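Local atomic coordinates of DnaJ homolog dnj-2 (Caenorhabditis elegans, PDB entry 2QSA), a protein that probably acts as a membrane-bound Hsp40-type co-chaperone, whose N-terminal J domain, the part in this structure, would stimulate the ATPase of an Hsp70 partner. Residues A[59-62]-A[63-66]; A[35-38]-A[39-43]; A[14-17]-A[18-21]; A[26-30]-A[31-35]. All coordinates share one frame; numbering follows the deposited sequence.

Interaction 1 of 4, residues A[59-62]-A[63-66]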
loop_
_atom_site.group_PDB
_atom_site.type_symbol
_atom_site.label_atom_id
_atom_site.label_comp_id
_atom_site.label_asym_id
_atom_site.label_seq_id
_atom_site.Cartn_x
_atom_site.Cartn_y
_atom_site.Cartn_z
ATOM N N GLU A 59 12.106 -8.029 -4.689
ATOM C CA GLU A 59 10.938 -8.674 -4.026
ATOM C C GLU A 59 10.460 -7.886 -2.809
ATOM O O GLU A 59 9.247 -7.718 -2.595
ATOM C CB GLU A 59 11.232 -10.133 -3.644
ATOM C CG GLU A 59 11.344 -10.982 -4.860
ATOM C CD GLU A 59 11.728 -12.425 -4.584
ATOM O OE1 GLU A 59 11.325 -12.958 -3.524
ATOM O OE2 GLU A 59 12.429 -13.012 -5.451
ATOM N N GLU A 60 11.422 -7.396 -2.042
ATOM C CA GLU A 60 11.152 -6.569 -0.863
ATOM C C GLU A 60 10.303 -5.370 -1.266
ATOM O O GLU A 60 9.278 -5.084 -0.650
ATOM C CB GLU A 60 12.458 -6.048 -0.254
ATOM C CG GLU A 60 13.128 -6.952 0.750
ATOM C CD GLU A 60 14.508 -6.427 1.182
ATOM O OE1 GLU A 60 14.672 -5.192 1.415
ATOM O OE2 GLU A 60 15.435 -7.260 1.296
ATOM N N ARG A 61 10.710 -4.673 -2.320
ATOM C CA ARG A 61 9.925 -3.484 -2.694
ATOM C C ARG A 61 8.579 -3.891 -3.338
ATOM O O ARG A 61 7.514 -3.266 -3.106
ATOM C CB ARG A 61 10.717 -2.614 -3.655
ATOM C CG ARG A 61 10.047 -1.287 -4.010
ATOM C CD ARG A 61 9.786 -0.451 -2.711
ATOM N NE ARG A 61 9.084 0.801 -2.979
ATOM C CZ ARG A 61 8.446 1.468 -2.006
ATOM N NH1 ARG A 61 8.487 0.942 -0.750
ATOM N NH2 ARG A 61 7.784 2.611 -2.225
ATOM N N PHE A 62 8.651 -4.920 -4.167
ATOM C CA PHE A 62 7.454 -5.440 -4.838
ATOM C C PHE A 62 6.335 -5.724 -3.824
ATOM O O PHE A 62 5.139 -5.419 -4.088
ATOM C CB PHE A 62 7.803 -6.711 -5.622
ATOM C CG PHE A 62 6.686 -7.178 -6.543
ATOM C CD1 PHE A 62 6.724 -6.873 -7.887
ATOM C CD2 PHE A 62 5.590 -7.884 -6.045
ATOM C CE1 PHE A 62 5.685 -7.318 -8.780
ATOM C CE2 PHE A 62 4.541 -8.329 -6.897
ATOM C CZ PHE A 62 4.606 -8.042 -8.276
ATOM N N ARG A 63 6.709 -6.307 -2.673
ATOM C CA ARG A 63 5.738 -6.563 -1.605
ATOM C C ARG A 63 4.991 -5.308 -1.170
ATOM O O ARG A 63 3.790 -5.352 -0.931
ATOM C CB ARG A 63 6.416 -7.234 -0.393
ATOM C CG ARG A 63 6.689 -8.729 -0.633
ATOM C CD ARG A 63 7.057 -9.438 0.681
ATOM N NE ARG A 63 8.414 -9.117 1.156
ATOM C CZ ARG A 63 9.523 -9.759 0.767
ATOM N NH1 ARG A 63 9.454 -10.732 -0.128
ATOM N NH2 ARG A 63 10.712 -9.400 1.245
ATOM N N VAL A 64 5.707 -4.196 -1.054
ATOM C CA VAL A 64 5.016 -2.945 -0.675
ATOM C C VAL A 64 4.045 -2.477 -1.772
ATOM O O VAL A 64 2.924 -2.006 -1.470
ATOM C CB VAL A 64 6.035 -1.848 -0.305
ATOM C CG1 VAL A 64 5.282 -0.638 0.277
ATOM C CG2 VAL A 64 7.061 -2.442 0.727
ATOM N N ILE A 65 4.511 -2.508 -3.031
ATOM C CA ILE A 65 3.686 -2.143 -4.177
ATOM C C ILE A 65 2.381 -2.962 -4.149
ATOM O O ILE A 65 1.289 -2.404 -4.279
ATOM C CB ILE A 65 4.461 -2.334 -5.496
ATOM C CG1 ILE A 65 5.593 -1.285 -5.546
ATOM C CG2 ILE A 65 3.524 -2.229 -6.681
ATOM C CD1 ILE A 65 6.847 -1.773 -6.270
ATOM N N ALA A 66 2.504 -4.272 -3.945
ATOM C CA ALA A 66 1.334 -5.170 -3.956
ATOM C C ALA A 66 0.426 -4.843 -2.760
ATOM O O ALA A 66 -0.809 -4.840 -2.921
ATOM C CB ALA A 66 1.794 -6.590 -3.917
HETATM O O HOH W 1 11.735 -12.006 -0.779
#

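Interaction 2 of 4, residues A[35-38]-A[39-43]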
loop_
_atom_site.group_PDB
_atom_site.type_symbol
_atom_site.label_atom_id
_atom_site.label_comp_id
_atom_site.label_asym_id
_atom_site.label_seq_id
_atom_site.Cartn_x
_atom_site.Cartn_y
_atom_site.Cartn_z
ATOM N N LYS A 35 -3.479 1.055 -13.431
ATOM C CA LYS A 35 -2.395 1.376 -14.363
ATOM C C LYS A 35 -1.085 1.628 -13.588
ATOM O O LYS A 35 0.007 1.190 -13.994
ATOM C CB LYS A 35 -2.796 2.615 -15.173
ATOM C CG LYS A 35 -1.742 3.069 -16.181
ATOM C CD LYS A 35 -2.114 4.482 -16.725
ATOM C CE LYS A 35 -1.196 5.010 -17.830
ATOM N NZ LYS A 35 -1.073 4.159 -19.000
ATOM N N ALA A 36 -1.228 2.332 -12.465
ATOM C CA ALA A 36 -0.079 2.718 -11.593
ATOM C C ALA A 36 0.549 1.449 -10.983
ATOM O O ALA A 36 1.768 1.259 -11.049
ATOM C CB ALA A 36 -0.524 3.676 -10.508
ATOM N N TYR A 37 -0.306 0.570 -10.453
ATOM C CA TYR A 37 0.148 -0.685 -9.889
ATOM C C TYR A 37 0.889 -1.486 -10.941
ATOM O O TYR A 37 1.992 -1.978 -10.691
ATOM C CB TYR A 37 -0.997 -1.515 -9.286
ATOM C CG TYR A 37 -0.577 -2.975 -9.136
ATOM C CD1 TYR A 37 0.317 -3.352 -8.099
ATOM C CD2 TYR A 37 -1.028 -3.960 -10.037
ATOM C CE1 TYR A 37 0.770 -4.671 -7.961
ATOM C CE2 TYR A 37 -0.624 -5.307 -9.891
ATOM C CZ TYR A 37 0.296 -5.634 -8.870
ATOM O OH TYR A 37 0.714 -6.911 -8.775
ATOM N N ARG A 38 0.288 -1.660 -12.112
ATOM C CA ARG A 38 0.887 -2.560 -13.120
ATOM C C ARG A 38 2.275 -2.052 -13.556
ATOM O O ARG A 38 3.199 -2.857 -13.700
ATOM C CB ARG A 38 -0.036 -2.768 -14.333
ATOM C CG ARG A 38 -1.322 -3.535 -13.962
ATOM C CD ARG A 38 -2.448 -3.367 -15.023
ATOM N NE ARG A 38 -2.061 -4.019 -16.287
ATOM C CZ ARG A 38 -2.206 -5.323 -16.544
ATOM N NH1 ARG A 38 -2.774 -6.171 -15.660
ATOM N NH2 ARG A 38 -1.760 -5.780 -17.710
ATOM N N ALA A 39 2.413 -0.736 -13.709
ATOM C CA ALA A 39 3.693 -0.131 -14.104
ATOM C C ALA A 39 4.738 -0.319 -13.023
ATOM O O ALA A 39 5.883 -0.668 -13.332
ATOM C CB ALA A 39 3.514 1.352 -14.426
ATOM N N LEU A 40 4.358 -0.060 -11.764
ATOM C CA LEU A 40 5.362 -0.136 -10.651
ATOM C C LEU A 40 5.706 -1.591 -10.339
ATOM O O LEU A 40 6.868 -1.891 -10.035
ATOM C CB LEU A 40 4.833 0.551 -9.411
ATOM C CG LEU A 40 4.896 2.072 -9.571
ATOM C CD1 LEU A 40 4.051 2.812 -8.471
ATOM C CD2 LEU A 40 6.381 2.542 -9.609
ATOM N N ALA A 41 4.706 -2.472 -10.406
ATOM C CA ALA A 41 4.945 -3.939 -10.257
ATOM C C ALA A 41 5.925 -4.442 -11.313
ATOM O O ALA A 41 6.862 -5.181 -10.982
ATOM C CB ALA A 41 3.631 -4.730 -10.324
ATOM N N ARG A 42 5.751 -3.998 -12.562
ATOM C CA ARG A 42 6.698 -4.353 -13.621
ATOM C C ARG A 42 8.084 -3.842 -13.297
ATOM O O ARG A 42 9.062 -4.568 -13.429
ATOM C CB ARG A 42 6.269 -3.791 -14.971
ATOM C CG ARG A 42 5.191 -4.601 -15.642
ATOM C CD ARG A 42 5.068 -4.207 -17.120
ATOM N NE ARG A 42 4.521 -2.854 -17.301
ATOM C CZ ARG A 42 3.231 -2.533 -17.165
ATOM N NH1 ARG A 42 2.340 -3.458 -16.815
ATOM N NH2 ARG A 42 2.827 -1.283 -17.355
ATOM N N LYS A 43 8.164 -2.588 -12.863
ATOM C CA LYS A 43 9.461 -1.969 -12.542
ATOM C C LYS A 43 10.221 -2.710 -11.436
ATOM O O LYS A 43 11.447 -2.819 -11.484
ATOM C CB LYS A 43 9.246 -0.494 -12.158
ATOM C CG LYS A 43 10.531 0.232 -11.726
ATOM C CD LYS A 43 10.231 1.664 -11.252
ATOM C CE LYS A 43 11.559 2.432 -10.934
ATOM N NZ LYS A 43 11.243 3.556 -10.027
HETATM O O HOH W 2 0.375 0.193 -16.492
#

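Interaction 3 of 4, residues A[14-17]-A[18-21]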
loop_
_atom_site.group_PDB
_atom_site.type_symbol
_atom_site.label_atom_id
_atom_site.label_comp_id
_atom_site.label_asym_id
_atom_site.label_seq_id
_atom_site.Cartn_x
_atom_site.Cartn_y
_atom_site.Cartn_z
ATOM N N LEU A 14 5.246 2.647 7.263
ATOM C CA LEU A 14 5.524 4.082 7.420
ATOM C C LEU A 14 5.499 4.890 6.098
ATOM O O LEU A 14 5.833 6.088 6.075
ATOM C CB LEU A 14 6.800 4.287 8.250
ATOM C CG LEU A 14 6.633 3.682 9.659
ATOM C CD1 LEU A 14 7.933 4.022 10.452
ATOM C CD2 LEU A 14 5.392 4.221 10.388
ATOM N N GLU A 15 4.989 4.260 5.027
ATOM C CA GLU A 15 4.630 4.977 3.810
ATOM C C GLU A 15 3.144 4.996 3.670
ATOM O O GLU A 15 2.445 4.063 4.114
ATOM C CB GLU A 15 5.186 4.267 2.551
ATOM C CG GLU A 15 6.691 4.413 2.444
ATOM C CD GLU A 15 7.196 3.670 1.210
ATOM O OE1 GLU A 15 7.331 2.437 1.324
ATOM O OE2 GLU A 15 7.383 4.329 0.155
ATOM N N ASN A 16 2.674 6.071 3.053
ATOM C CA ASN A 16 1.243 6.189 2.690
ATOM C C ASN A 16 1.006 5.387 1.393
ATOM O O ASN A 16 1.772 5.496 0.409
ATOM C CB ASN A 16 0.955 7.690 2.503
ATOM C CG ASN A 16 -0.466 7.967 2.028
ATOM O OD1 ASN A 16 -0.995 7.291 1.150
ATOM N ND2 ASN A 16 -1.063 9.018 2.572
ATOM N N CYS A 17 0.028 4.466 1.396
ATOM C CA CYS A 17 -0.164 3.583 0.210
ATOM C C CYS A 17 -0.475 4.366 -1.094
ATOM O O CYS A 17 -0.103 3.903 -2.203
ATOM C CB CYS A 17 -1.310 2.572 0.440
ATOM S SG CYS A 17 -1.047 1.382 1.762
ATOM N N TYR A 18 -1.196 5.493 -0.965
ATOM C CA TYR A 18 -1.392 6.344 -2.176
ATOM C C TYR A 18 -0.022 6.800 -2.713
ATOM O O TYR A 18 0.211 6.761 -3.926
ATOM C CB TYR A 18 -2.227 7.557 -1.863
ATOM C CG TYR A 18 -3.653 7.271 -1.543
ATOM C CD1 TYR A 18 -4.608 7.080 -2.572
ATOM C CD2 TYR A 18 -4.081 7.198 -0.218
ATOM C CE1 TYR A 18 -5.976 6.868 -2.261
ATOM C CE2 TYR A 18 -5.455 7.001 0.110
ATOM C CZ TYR A 18 -6.382 6.810 -0.929
ATOM O OH TYR A 18 -7.719 6.619 -0.618
ATOM N N ASP A 19 0.871 7.230 -1.825
ATOM C CA ASP A 19 2.207 7.691 -2.266
ATOM C C ASP A 19 3.017 6.555 -2.867
ATOM O O ASP A 19 3.753 6.767 -3.817
ATOM C CB ASP A 19 2.994 8.272 -1.099
ATOM C CG ASP A 19 2.363 9.551 -0.536
ATOM O OD1 ASP A 19 1.538 10.160 -1.207
ATOM O OD2 ASP A 19 2.789 9.965 0.573
ATOM N N VAL A 20 2.877 5.353 -2.291
ATOM C CA VAL A 20 3.603 4.198 -2.824
ATOM C C VAL A 20 3.339 3.972 -4.324
ATOM O O VAL A 20 4.252 3.675 -5.096
ATOM C CB VAL A 20 3.264 2.882 -2.027
ATOM C CG1 VAL A 20 3.857 1.645 -2.731
ATOM C CG2 VAL A 20 3.802 2.984 -0.589
ATOM N N LEU A 21 2.073 4.121 -4.707
ATOM C CA LEU A 21 1.682 3.980 -6.100
ATOM C C LEU A 21 1.670 5.283 -6.899
ATOM O O LEU A 21 1.308 5.274 -8.080
ATOM C CB LEU A 21 0.315 3.282 -6.165
ATOM C CG LEU A 21 0.316 1.848 -5.583
ATOM C CD1 LEU A 21 -1.122 1.253 -5.682
ATOM C CD2 LEU A 21 1.287 0.930 -6.331
HETATM O O HOH W 3 4.754 7.955 2.010
#

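Interaction 4 of 4, residues A[26-30]-A[31-35]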
loop_
_atom_site.group_PDB
_atom_site.type_symbol
_atom_site.label_atom_id
_atom_site.label_comp_id
_atom_site.label_asym_id
_atom_site.label_seq_id
_atom_site.Cartn_x
_atom_site.Cartn_y
_atom_site.Cartn_z
ATOM N N GLU A 26 -7.241 12.469 -3.662
ATOM C CA GLU A 26 -8.321 13.360 -4.070
ATOM C C GLU A 26 -8.743 13.176 -5.530
ATOM O O GLU A 26 -9.839 13.592 -5.895
ATOM C CB GLU A 26 -7.980 14.824 -3.751
ATOM C CG GLU A 26 -7.310 15.064 -2.375
ATOM C CD GLU A 26 -8.055 14.447 -1.181
ATOM O OE1 GLU A 26 -9.285 14.232 -1.276
ATOM O OE2 GLU A 26 -7.407 14.195 -0.136
ATOM N N GLU A 27 -7.894 12.552 -6.355
ATOM C CA GLU A 27 -8.230 12.331 -7.771
ATOM C C GLU A 27 -8.197 10.835 -8.096
ATOM O O GLU A 27 -7.855 10.402 -9.210
ATOM C CB GLU A 27 -7.315 13.143 -8.701
ATOM C CG GLU A 27 -7.282 14.660 -8.413
ATOM C CD GLU A 27 -8.563 15.416 -8.812
ATOM O OE1 GLU A 27 -9.338 14.923 -9.654
ATOM O OE2 GLU A 27 -8.789 16.533 -8.293
ATOM N N PHE A 28 -8.589 10.041 -7.111
ATOM C CA PHE A 28 -8.550 8.583 -7.214
ATOM C C PHE A 28 -9.602 8.008 -8.152
ATOM O O PHE A 28 -10.752 8.468 -8.178
ATOM C CB PHE A 28 -8.805 8.018 -5.815
ATOM C CG PHE A 28 -8.905 6.522 -5.778
ATOM C CD1 PHE A 28 -7.769 5.737 -5.596
ATOM C CD2 PHE A 28 -10.134 5.889 -6.008
ATOM C CE1 PHE A 28 -7.860 4.348 -5.554
ATOM C CE2 PHE A 28 -10.235 4.495 -5.967
ATOM C CZ PHE A 28 -9.094 3.725 -5.760
ATOM N N ASP A 29 -9.209 7.020 -8.946
ATOM C CA ASP A 29 -10.169 6.037 -9.464
ATOM C C ASP A 29 -9.457 4.727 -9.763
ATOM O O ASP A 29 -8.211 4.670 -9.812
ATOM C CB ASP A 29 -10.971 6.528 -10.683
ATOM C CG ASP A 29 -10.100 6.742 -11.940
ATOM O OD1 ASP A 29 -9.392 5.826 -12.382
ATOM O OD2 ASP A 29 -10.179 7.832 -12.547
ATOM N N LYS A 30 -10.243 3.677 -9.931
ATOM C CA LYS A 30 -9.680 2.325 -9.984
ATOM C C LYS A 30 -8.905 2.078 -11.282
ATOM O O LYS A 30 -8.010 1.214 -11.352
ATOM C CB LYS A 30 -10.787 1.295 -9.802
ATOM C CG LYS A 30 -11.314 1.296 -8.378
ATOM C CD LYS A 30 -12.255 0.131 -8.165
ATOM C CE LYS A 30 -13.132 0.382 -7.003
ATOM N NZ LYS A 30 -14.234 -0.609 -7.055
ATOM N N GLN A 31 -9.301 2.792 -12.341
ATOM C CA GLN A 31 -8.586 2.672 -13.587
ATOM C C GLN A 31 -7.146 3.196 -13.438
ATOM O O GLN A 31 -6.180 2.490 -13.792
ATOM C CB GLN A 31 -9.394 3.391 -14.666
ATOM C CG GLN A 31 -9.099 3.079 -16.054
ATOM C CD GLN A 31 -10.120 3.811 -16.964
ATOM O OE1 GLN A 31 -11.237 3.296 -17.282
ATOM N NE2 GLN A 31 -9.730 4.985 -17.396
ATOM N N LYS A 32 -6.997 4.414 -12.896
ATOM C CA LYS A 32 -5.697 5.008 -12.670
ATOM C C LYS A 32 -4.876 4.154 -11.711
ATOM O O LYS A 32 -3.657 4.038 -11.870
ATOM C CB LYS A 32 -5.826 6.407 -12.041
ATOM C CG LYS A 32 -6.523 7.416 -12.917
ATOM C CD LYS A 32 -6.550 8.736 -12.160
ATOM C CE LYS A 32 -7.509 9.721 -12.735
ATOM N NZ LYS A 32 -7.273 10.982 -11.972
ATOM N N LEU A 33 -5.550 3.639 -10.673
ATOM C CA LEU A 33 -4.877 2.822 -9.637
ATOM C C LEU A 33 -4.292 1.567 -10.291
ATOM O O LEU A 33 -3.132 1.215 -10.033
ATOM C CB LEU A 33 -5.877 2.430 -8.543
ATOM C CG LEU A 33 -5.232 1.592 -7.421
ATOM C CD1 LEU A 33 -4.309 2.491 -6.543
ATOM C CD2 LEU A 33 -6.317 0.961 -6.580
ATOM N N ALA A 34 -5.079 0.913 -11.146
ATOM C CA ALA A 34 -4.599 -0.345 -11.754
ATOM C C ALA A 34 -3.393 -0.042 -12.681
ATOM O O ALA A 34 -2.397 -0.780 -12.723
ATOM C CB ALA A 34 -5.719 -1.042 -12.542
ATOM N N LYS A 35 -3.479 1.055 -13.431
ATOM C CA LYS A 35 -2.395 1.376 -14.363
ATOM C C LYS A 35 -1.085 1.628 -13.588
ATOM O O LYS A 35 0.007 1.190 -13.994
ATOM C CB LYS A 35 -2.796 2.615 -15.173
ATOM C CG LYS A 35 -1.742 3.069 -16.181
ATOM C CD LYS A 35 -2.114 4.482 -16.725
ATOM C CE LYS A 35 -1.196 5.010 -17.830
ATOM N NZ LYS A 35 -1.073 4.159 -19.000
#

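Interaction 1 of 4, residues A[59-62]-A[63-66]
F62 and A66 lie one turn apart on helix 52-73, one of the two long antiparallel helices of the J-domain hairpin. The backbone joins them directly: A66 N donates to F62 O at 2.9 Å. The next bond back, I65 N to R61 O, measures 3.1 Å and is nearly straight, with 168° at the hydrogen. The packed side of this turn faces helix 30-43. There the F62 ring rests on Y37 and A41, and buried I65 meets Y37 and L40. CG of F62 lies anti to the backbone N (chi1 -170°), which sends the ring down the side of the helix where A66 CB is. Between these two residues the side chains make only a marginal touch, F62 CE2 to A66 CB at 4.4 Å. R61 is the link to a third element. Its chain bends at chi2, and NH1 comes within 3.7 Å of V64 CG1 at an oblique angle. The same NH1 forms a salt bridge with E15, so NH1 has a charged partner and lies beside an apolar branch. E59, E60 and R63 make up the solvent side, which is much looser; E60 and R63 are exposed. R63 folds back by a bend at chi3, and one face of its guanidinium lies over E59 O and E60 CA. The charges of E59 and R63 do not meet directly: OE1 and NH1 are 4.5 Å apart. A water fills the step at the guanidinium edge, accepting from R63 NH1 at 2.7 Å and donating to E59 OE1 at 2.9 Å.

Interaction 2 of 4, residues A[35-38]-A[39-43]
K35 to R38 and A39 to R42 pair in turn through regular alpha-helical bonds, from A39 N to K35 O through to R42 N to R38 O, with A41 N to Y37 O the shortest at 2.8 Å. The side chains split into two faces. On the inner one, A41 CB sits over one face of the Y37 ring, 4.0 Å from the centroid and 25° off the ring normal. This is a CH-pi contact. It meets the ring towards its rim, with Y37 CE1 3.7 Å from A41 CB. CG of Y37 is anti to the backbone N (chi1 161°), which lays the ring along the helix over the next turn. The tyrosine also stacks on Y69 of helix 52-73. A36 touches V23, and L40 touches L21. The outer face is basic. R42 is modelled in two conformers. In the one described here it curls back by a bend at chi3, and one face of its guanidinium lies over R38 O. NH1 is then 3.5 Å from R38 CB. In this conformer, and so with some doubt, a water donates to K35 O and accepts from R42 NH2. K35, R38 and R42 together give this helix an exposed positive character, consistent with the role of the equivalent J-domain helix in docking to Hsp70.

Interaction 3 of 4, residues A[14-17]-A[18-21]
N16 caps the start of helix 17-20 by holding Y18 N with its side-chain OD1. The bond is short, 2.8 Å, but bent to 127° at the hydrogen, so it counts as weak. CG of N16 stands anti to the backbone N (chi1 176°), which brings the amide alongside the first turn. OD1 also meets the Y18 ring at its edge, 3.4 Å from CD2. The main chain of the same residue takes the next bond: V20 N donates to N16 O at 2.9 Å. D19, three residues on, packs against the cap across the turn. Its carboxylate stacks on the N16 amide with the planes 26° apart, and OD2 is 3.5 Å from N16 CB. A water accepts from N16 N and donates to D19 OD2. It links D19 to the N-cap residue, where a capping box would have a direct bond; the box itself is not formed. Beside this, V20 CG2 rests on E15 CB at 3.7 Å. Were N16 an alanine, Y18 N would probably lose its side-chain acceptor and the D19 carboxylate the flat group it stacks on. Further out, several partners fix the first shell. C17 is tied to C12 by a disulfide, and its N donates to Y81 OH. Y18 OH bonds to D82, while V20 also packs on A68 of helix 52-73. The amide oxygen meets one helix N-H, at Y18, and the D19 carboxylate is reached through water. The negative charge of D19 would probably suit the positive end of that helix.

Interaction 4 of 4, residues A[26-30]-A[31-35]
D29 is the N-cap of helix 30-43 and holds K32 N through its side chain. OD1 accepts from K32 N at 2.8 Å, and the bond is almost straight at 173°. CG of D29 sits between the backbone N and the carbonyl carbon (chi1 66°), which turns the carboxylate back over the first turn. The two side chains cross at about a right angle. K32 is extended and runs past the carboxylate, with CE 3.3 Å from D29 OD2. With a leucine in place of D29, K32 N would probably be left without its capping acceptor, and the lysine chain without the charge it runs past. F28 and L33 flank the cap on the inner side, one residue before it and four after. This is a hydrophobic staple. The chains cross obliquely, and L33 CD2 meets the edge of the F28 ring, 3.9 Å from CE1. The F28 ring also makes a cation-pi contact with K78, and L33 packs on Y69 and L72 of helix 52-73. K30 points elsewhere, to a salt bridge with D75. Regular bonds start the helix, L33 N to D29 O and A34 N to K30 O. The D29 and K32 charges stay apart, with OD2 and NZ at 4.3 Å. K32 NZ instead donates to E27 O at 2.9 Å, in the plane of that carbonyl.

In the fold
Interaction 3 is the most buried of the four and lies nearest the centre of the chain, while interactions 1, 2 and 4 are surface contacts with one apolar side turned inward. Interactions 2 and 4 share helix 30-43 and K35: one starts the helix, the other runs to its end. Interaction 1 lies on helix 52-73 and meets interaction 2 through F62 and I65, an apolar seam. It meets interaction 3 through the R61-E15 salt bridge and through packing of V64 and I65. L21 packs on L33 of interaction 4 and on L40 of interaction 2. Interactions 3 and 4 are N-caps, by amide and carboxylate. Interactions 1 and 2 are mid-helix turns with water-bridged arginines outside, the one in interaction 2 less certain.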